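Local structure of CysE, serine acetyltransferase (Brucella abortus, 4HZD) at residues 56-61 against 111-116; 92-97 against 120-125. The protein probably transfers the acetyl group of acetyl-coenzyme A to L-serine, giving O-acetylserine for cysteine biosynthesis. All coordinates share one frame; numbering follows the deposited sequence.

Contact 1: residues 56-61 against 111-116; sequences MHRIAE and PVLYLK
The carbonyl oxygen of Leu113 is gripped by Arg58 and by a water. Arg58 NE donates to Leu113 O at 2.8 Å, with an N-H...O angle of 166°. The oxygen lies in the plane of the guanidinium, at its edge, while NE stands 18° off the carbonyl plane. The water sits at the same guanidinium edge: it accepts from Arg58 NH2 at 2.9 Å and donates to Leu113 O over a longer 3.3 Å, closing a small hydrogen-bonded ring of which Leu113 O is a member.

The aliphatic part of Arg58 does the rest of the touching. With CG anti to the backbone N (chi1 -179°) and a bend at chi2, the chain runs across the backbone carbonyls of Val112 and Leu113, and CG comes to 3.2 Å from Val112 O.

This is the all-helical N-terminal domain of serine acetyltransferase, and 109-113 is a short helix in it. Arg58 reaches Leu113 O from the side of helix 51-63, and His119 of helix 116-132 donates through NE2 to Val112 O.

Farther along the arginine, Arg58 CD meets the Leu113 methyl CD2 at 4.2 Å. The side chain of Leu113 sets out away from helix 51-63, and its CB lies over the centre of the Tyr114 ring, 3.5 Å above the plane. The remaining end of the guanidinium, NH1, forms a salt bridge with Asp67 of the second subunit, while Tyr141 of that subunit packs on both Arg58 and Tyr114.

Contact 2: residues 92-97 against 120-125; sequences RVDIQA and AIQTHR
Edge to edge, the Arg125 guanidinium and the Asp94 carboxylate lie nearly coplanar, their planes 24° apart, with no face-on contact between them. The Asp94 carboxylate and Gln122 OE1 both lie at the guanidinium edge, in its plane. The Gln122 amide is turned 36° from the carboxylate and meets it through NE2.

Asp94 OD2 takes both main bonds. On its syn lone pair it accepts from Arg125 NH2 at 2.8 Å, an almost straight salt-bridge bond; on the anti lone pair it accepts from Gln122 NE2 at 2.9 Å, again nearly straight. Arg125 NE adds a weak bond to the same oxygen, and another weak one to Gln122 OE1 at 3.2 Å. A bend at chi2 (-47°) curls Gln122 back so that its amide reaches the carboxylate, and the Gln122 and Asp94 side chains pass alongside each other. Arg125 runs extended from CG to NE, and it and Asp94 approach each other from opposite directions. The Ile121 methyl CG2 packs against Asp94 OD2 at 3.5 Å.

Segments 92-97 and 120-125, on helices 87-101 and 116-132, run nearly antiparallel, their axes 11.6 Å apart at closest approach, and polar side chains bridge the gap. Around them, Asp94 OD1 accepts from Leu164 N, Trp87 NE1 donates to Gln122 OE1, and Arg125 NH1 and NH2 reach Leu160 O and Gly161 O. The group therefore ties the helical domain to the first coil of the left-handed beta-helix.

With both oxygens of the buried Asp94 accepting hydrogen bonds and an arginine beside them, the carboxylate is probably held in its ionised form and its rotation is fixed from several directions.

From the N terminus, helix 51-63 comes first, then helix 87-101, helix 109-113 and helix 116-132. Contact 1 closes the long loop from 56-61 to 111-116, and contact 2 the shorter one from 92-97 to 120-125; since the segments alternate, the two closures cross and neither nests in the other. Their centres are 10 Å apart, and they touch through packing: Ile59 lies against Gln122 and Thr123, and Val112 and Pro111 against Ile95. Together they join all four helices into one block of the N-terminal domain, with contact 1 facing the neighbouring subunits and contact 2 facing the beta-helix of its own chain.

Contact 1: residues 56-61 against 111-116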
loop_
_atom_site.group_PDB
_atom_site.type_symbol
_atom_site.label_atom_id
_atom_site.label_comp_id
_atom_site.label_asym_id
_atom_site.label_seq_id
_atom_site.Cartn_x
_atom_site.Cartn_y
_atom_site.Cartn_z
ATOM N N MET A 56 9.382 -17.931 -6.731
ATOM C CA MET A 56 9.315 -16.616 -7.436
ATOM C C MET A 56 8.297 -15.681 -6.822
ATOM O O MET A 56 8.594 -14.486 -6.628
ATOM C CB MET A 56 9.021 -16.787 -8.934
ATOM C CG MET A 56 10.117 -17.556 -9.634
ATOM S SD MET A 56 9.926 -17.796 -11.406
ATOM C CE MET A 56 8.197 -18.211 -11.531
ATOM N N HIS A 57 7.107 -16.214 -6.509
ATOM C CA HIS A 57 6.074 -15.425 -5.868
ATOM C C HIS A 57 6.475 -14.928 -4.486
ATOM O O HIS A 57 6.360 -13.733 -4.206
ATOM C CB HIS A 57 4.767 -16.185 -5.784
ATOM C CG HIS A 57 3.697 -15.463 -5.010
ATOM N ND1 HIS A 57 2.714 -14.773 -5.609
ATOM C CD2 HIS A 57 3.474 -15.360 -3.658
ATOM C CE1 HIS A 57 1.893 -14.253 -4.685
ATOM N NE2 HIS A 57 2.361 -14.602 -3.488
ATOM N N ARG A 58 6.926 -15.824 -3.608
ATOM C CA ARG A 58 7.419 -15.399 -2.288
ATOM C C ARG A 58 8.449 -14.280 -2.386
ATOM O O ARG A 58 8.330 -13.227 -1.707
ATOM C CB ARG A 58 8.033 -16.576 -1.533
ATOM C CG ARG A 58 8.532 -16.190 -0.143
ATOM C CD ARG A 58 7.345 -16.117 0.817
ATOM N NE ARG A 58 7.573 -15.325 2.022
ATOM C CZ ARG A 58 7.108 -14.090 2.214
ATOM N NH1 ARG A 58 6.465 -13.472 1.245
ATOM N NH2 ARG A 58 7.318 -13.459 3.372
ATOM N N ILE A 59 9.441 -14.473 -3.255
ATOM C CA ILE A 59 10.537 -13.538 -3.320
ATOM C C ILE A 59 10.069 -12.214 -3.919
ATOM O O ILE A 59 10.427 -11.148 -3.410
ATOM C CB ILE A 59 11.748 -14.089 -4.086
ATOM C CG1 ILE A 59 12.340 -15.299 -3.338
ATOM C CG2 ILE A 59 12.816 -13.016 -4.137
ATOM C CD1 ILE A 59 13.438 -15.980 -4.105
ATOM N N ALA A 60 9.263 -12.291 -4.985
ATOM C CA ALA A 60 8.680 -11.105 -5.578
ATOM C C ALA A 60 7.911 -10.248 -4.550
ATOM O O ALA A 60 8.075 -9.023 -4.549
ATOM C CB ALA A 60 7.842 -11.437 -6.825
ATOM N N GLU A 61 7.139 -10.894 -3.672
ATOM C CA GLU A 61 6.317 -10.211 -2.653
ATOM C C GLU A 61 7.189 -9.568 -1.591
ATOM O O GLU A 61 6.874 -8.484 -1.106
ATOM C CB GLU A 61 5.314 -11.169 -1.954
ATOM C CG GLU A 61 4.135 -11.642 -2.832
ATOM C CD GLU A 61 3.362 -10.504 -3.470
ATOM O OE1 GLU A 61 2.797 -9.688 -2.728
ATOM O OE2 GLU A 61 3.359 -10.383 -4.718
ATOM N N PRO A 111 12.781 -22.777 4.360
ATOM C CA PRO A 111 13.482 -21.773 3.509
ATOM C C PRO A 111 12.586 -21.043 2.479
ATOM O O PRO A 111 12.754 -19.820 2.245
ATOM C CB PRO A 111 14.553 -22.602 2.767
ATOM C CG PRO A 111 14.134 -24.060 2.952
ATOM C CD PRO A 111 13.433 -24.100 4.284
ATOM N N VAL A 112 11.682 -21.786 1.854
ATOM C CA VAL A 112 10.818 -21.215 0.831
ATOM C C VAL A 112 10.037 -20.030 1.397
ATOM O O VAL A 112 9.991 -18.938 0.784
ATOM C CB VAL A 112 9.873 -22.277 0.257
ATOM C CG1 VAL A 112 8.867 -21.628 -0.691
ATOM C CG2 VAL A 112 10.694 -23.343 -0.460
ATOM N N LEU A 113 9.495 -20.183 2.599
ATOM C CA LEU A 113 8.656 -19.073 3.104
ATOM C C LEU A 113 9.392 -18.038 3.929
ATOM O O LEU A 113 9.011 -16.878 3.907
ATOM C CB LEU A 113 7.508 -19.612 3.955
ATOM C CG LEU A 113 6.519 -20.501 3.232
ATOM C CD1 LEU A 113 5.599 -21.033 4.328
ATOM C CD2 LEU A 113 5.754 -19.710 2.173
ATOM N N TYR A 114 10.418 -18.471 4.680
ATOM C CA TYR A 114 10.892 -17.691 5.840
ATOM C C TYR A 114 12.335 -17.177 5.773
ATOM O O TYR A 114 12.636 -16.052 6.212
ATOM C CB TYR A 114 10.610 -18.424 7.176
ATOM C CG TYR A 114 9.164 -18.832 7.343
ATOM C CD1 TYR A 114 8.131 -17.883 7.265
ATOM C CD2 TYR A 114 8.804 -20.188 7.520
ATOM C CE1 TYR A 114 6.793 -18.262 7.358
ATOM C CE2 TYR A 114 7.472 -20.569 7.639
ATOM C CZ TYR A 114 6.469 -19.597 7.583
ATOM O OH TYR A 114 5.142 -19.963 7.668
ATOM N N LEU A 115 13.226 -17.974 5.197
ATOM C CA LEU A 115 14.636 -17.702 5.424
ATOM C C LEU A 115 15.228 -16.756 4.386
ATOM O O LEU A 115 15.362 -17.088 3.196
ATOM C CB LEU A 115 15.445 -18.980 5.638
ATOM C CG LEU A 115 14.740 -19.940 6.612
ATOM C CD1 LEU A 115 15.369 -21.330 6.543
ATOM C CD2 LEU A 115 14.681 -19.386 8.039
ATOM N N LYS A 116 15.551 -15.556 4.852
ATOM C CA LYS A 116 16.002 -14.491 3.950
ATOM C C LYS A 116 17.308 -14.837 3.245
ATOM O O LYS A 116 17.535 -14.397 2.130
ATOM C CB LYS A 116 16.067 -13.116 4.679
ATOM C CG LYS A 116 17.215 -12.973 5.666
ATOM C CD LYS A 116 17.061 -11.702 6.522
ATOM C CE LYS A 116 18.385 -11.374 7.218
ATOM N NZ LYS A 116 18.176 -10.322 8.267
HETATM O O HOH W 1 8.665 -14.274 5.853
#

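Contact 2: residues 92-97 against 120-125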
loop_
_atom_site.group_PDB
_atom_site.type_symbol
_atom_site.label_atom_id
_atom_site.label_comp_id
_atom_site.label_asym_id
_atom_site.label_seq_id
_atom_site.Cartn_x
_atom_site.Cartn_y
_atom_site.Cartn_z
ATOM N N ARG A 92 16.157 -26.339 -5.758
ATOM C CA ARG A 92 15.948 -27.589 -5.018
ATOM C C ARG A 92 17.194 -28.056 -4.232
ATOM O O ARG A 92 17.076 -28.521 -3.086
ATOM C CB ARG A 92 15.438 -28.705 -5.963
ATOM C CG ARG A 92 13.903 -28.712 -6.153
ATOM C CD ARG A 92 13.467 -29.593 -7.334
ATOM N NE ARG A 92 12.033 -29.461 -7.665
ATOM C CZ ARG A 92 11.489 -28.491 -8.421
ATOM N NH1 ARG A 92 12.221 -27.494 -8.914
ATOM N NH2 ARG A 92 10.180 -28.503 -8.670
ATOM N N VAL A 93 18.370 -27.946 -4.835
ATOM C CA VAL A 93 19.609 -28.244 -4.091
ATOM C C VAL A 93 19.849 -27.194 -2.976
ATOM O O VAL A 93 20.292 -27.538 -1.872
ATOM C CB VAL A 93 20.849 -28.462 -4.989
ATOM C CG1 VAL A 93 20.613 -29.639 -5.924
ATOM C CG2 VAL A 93 21.174 -27.245 -5.815
ATOM N N ASP A 94 19.512 -25.930 -3.248
ATOM C CA ASP A 94 19.636 -24.876 -2.227
ATOM C C ASP A 94 18.691 -25.124 -1.051
ATOM O O ASP A 94 19.051 -24.904 0.112
ATOM C CB ASP A 94 19.398 -23.479 -2.824
ATOM C CG ASP A 94 20.532 -22.991 -3.699
ATOM O OD1 ASP A 94 21.644 -23.578 -3.721
ATOM O OD2 ASP A 94 20.323 -21.983 -4.395
ATOM N N ILE A 95 17.471 -25.575 -1.355
ATOM C CA ILE A 95 16.494 -25.956 -0.333
ATOM C C ILE A 95 16.987 -27.176 0.467
ATOM O O ILE A 95 16.941 -27.189 1.712
ATOM C CB ILE A 95 15.107 -26.253 -0.968
ATOM C CG1 ILE A 95 14.423 -24.968 -1.454
ATOM C CG2 ILE A 95 14.195 -26.991 0.019
ATOM C CD1 ILE A 95 13.122 -25.260 -2.204
ATOM N N GLN A 96 17.463 -28.187 -0.266
ATOM C CA GLN A 96 18.067 -29.370 0.342
ATOM C C GLN A 96 19.280 -29.048 1.237
ATOM O O GLN A 96 19.424 -29.664 2.288
ATOM C CB GLN A 96 18.372 -30.464 -0.719
ATOM C CG GLN A 96 18.809 -31.803 -0.126
ATOM C CD GLN A 96 17.650 -32.629 0.438
ATOM O OE1 GLN A 96 16.520 -32.590 -0.059
ATOM N NE2 GLN A 96 17.936 -33.378 1.485
ATOM N N ALA A 97 20.084 -28.039 0.876
ATOM C CA ALA A 97 21.172 -27.566 1.741
ATOM C C ALA A 97 20.689 -27.114 3.115
ATOM O O ALA A 97 21.292 -27.461 4.144
ATOM C CB ALA A 97 21.963 -26.442 1.083
ATOM N N ALA A 120 17.614 -14.347 -0.578
ATOM C CA ALA A 120 18.719 -13.582 -1.183
ATOM C C ALA A 120 19.458 -14.346 -2.268
ATOM O O ALA A 120 19.923 -13.762 -3.239
ATOM C CB ALA A 120 19.696 -13.095 -0.141
ATOM N N ILE A 121 19.668 -15.634 -2.073
ATOM C CA ILE A 121 20.457 -16.369 -3.053
ATOM C C ILE A 121 19.781 -16.330 -4.429
ATOM O O ILE A 121 20.430 -16.052 -5.459
ATOM C CB ILE A 121 20.689 -17.825 -2.626
ATOM C CG1 ILE A 121 21.720 -17.910 -1.503
ATOM C CG2 ILE A 121 21.239 -18.655 -3.779
ATOM C CD1 ILE A 121 21.592 -19.230 -0.748
ATOM N N GLN A 122 18.484 -16.616 -4.443
ATOM C CA GLN A 122 17.730 -16.651 -5.712
ATOM C C GLN A 122 17.583 -15.251 -6.299
ATOM O O GLN A 122 17.621 -15.065 -7.523
ATOM C CB GLN A 122 16.372 -17.350 -5.541
ATOM C CG GLN A 122 16.398 -18.601 -4.675
ATOM C CD GLN A 122 17.540 -19.570 -5.034
ATOM O OE1 GLN A 122 17.999 -19.627 -6.190
ATOM N NE2 GLN A 122 17.973 -20.348 -4.062
ATOM N N THR A 123 17.473 -14.253 -5.432
ATOM C CA THR A 123 17.449 -12.858 -5.890
ATOM C C THR A 123 18.760 -12.541 -6.578
ATOM O O THR A 123 18.744 -11.987 -7.669
ATOM C CB THR A 123 17.176 -11.829 -4.755
ATOM O OG1 THR A 123 15.939 -12.128 -4.132
ATOM C CG2 THR A 123 17.092 -10.417 -5.336
ATOM N N HIS A 124 19.900 -12.991 -6.015
ATOM C CA HIS A 124 21.154 -12.815 -6.731
ATOM C C HIS A 124 21.194 -13.512 -8.074
ATOM O O HIS A 124 21.683 -12.949 -9.054
ATOM C CB HIS A 124 22.365 -13.306 -5.956
ATOM C CG HIS A 124 23.618 -13.263 -6.795
ATOM N ND1 HIS A 124 24.175 -12.092 -7.196
ATOM C CD2 HIS A 124 24.343 -14.283 -7.421
ATOM C CE1 HIS A 124 25.248 -12.357 -7.969
ATOM N NE2 HIS A 124 25.340 -13.691 -8.112
ATOM N N ARG A 125 20.733 -14.755 -8.117
ATOM C CA ARG A 125 20.680 -15.494 -9.378
ATOM C C ARG A 125 19.915 -14.683 -10.447
ATOM O O ARG A 125 20.343 -14.587 -11.594
ATOM C CB ARG A 125 20.024 -16.861 -9.147
ATOM C CG ARG A 125 20.813 -17.744 -8.181
ATOM C CD ARG A 125 20.538 -19.241 -8.341
ATOM N NE ARG A 125 20.985 -20.009 -7.155
ATOM C CZ ARG A 125 22.264 -20.304 -6.886
ATOM N NH1 ARG A 125 23.248 -19.866 -7.682
ATOM N NH2 ARG A 125 22.565 -21.019 -5.815
#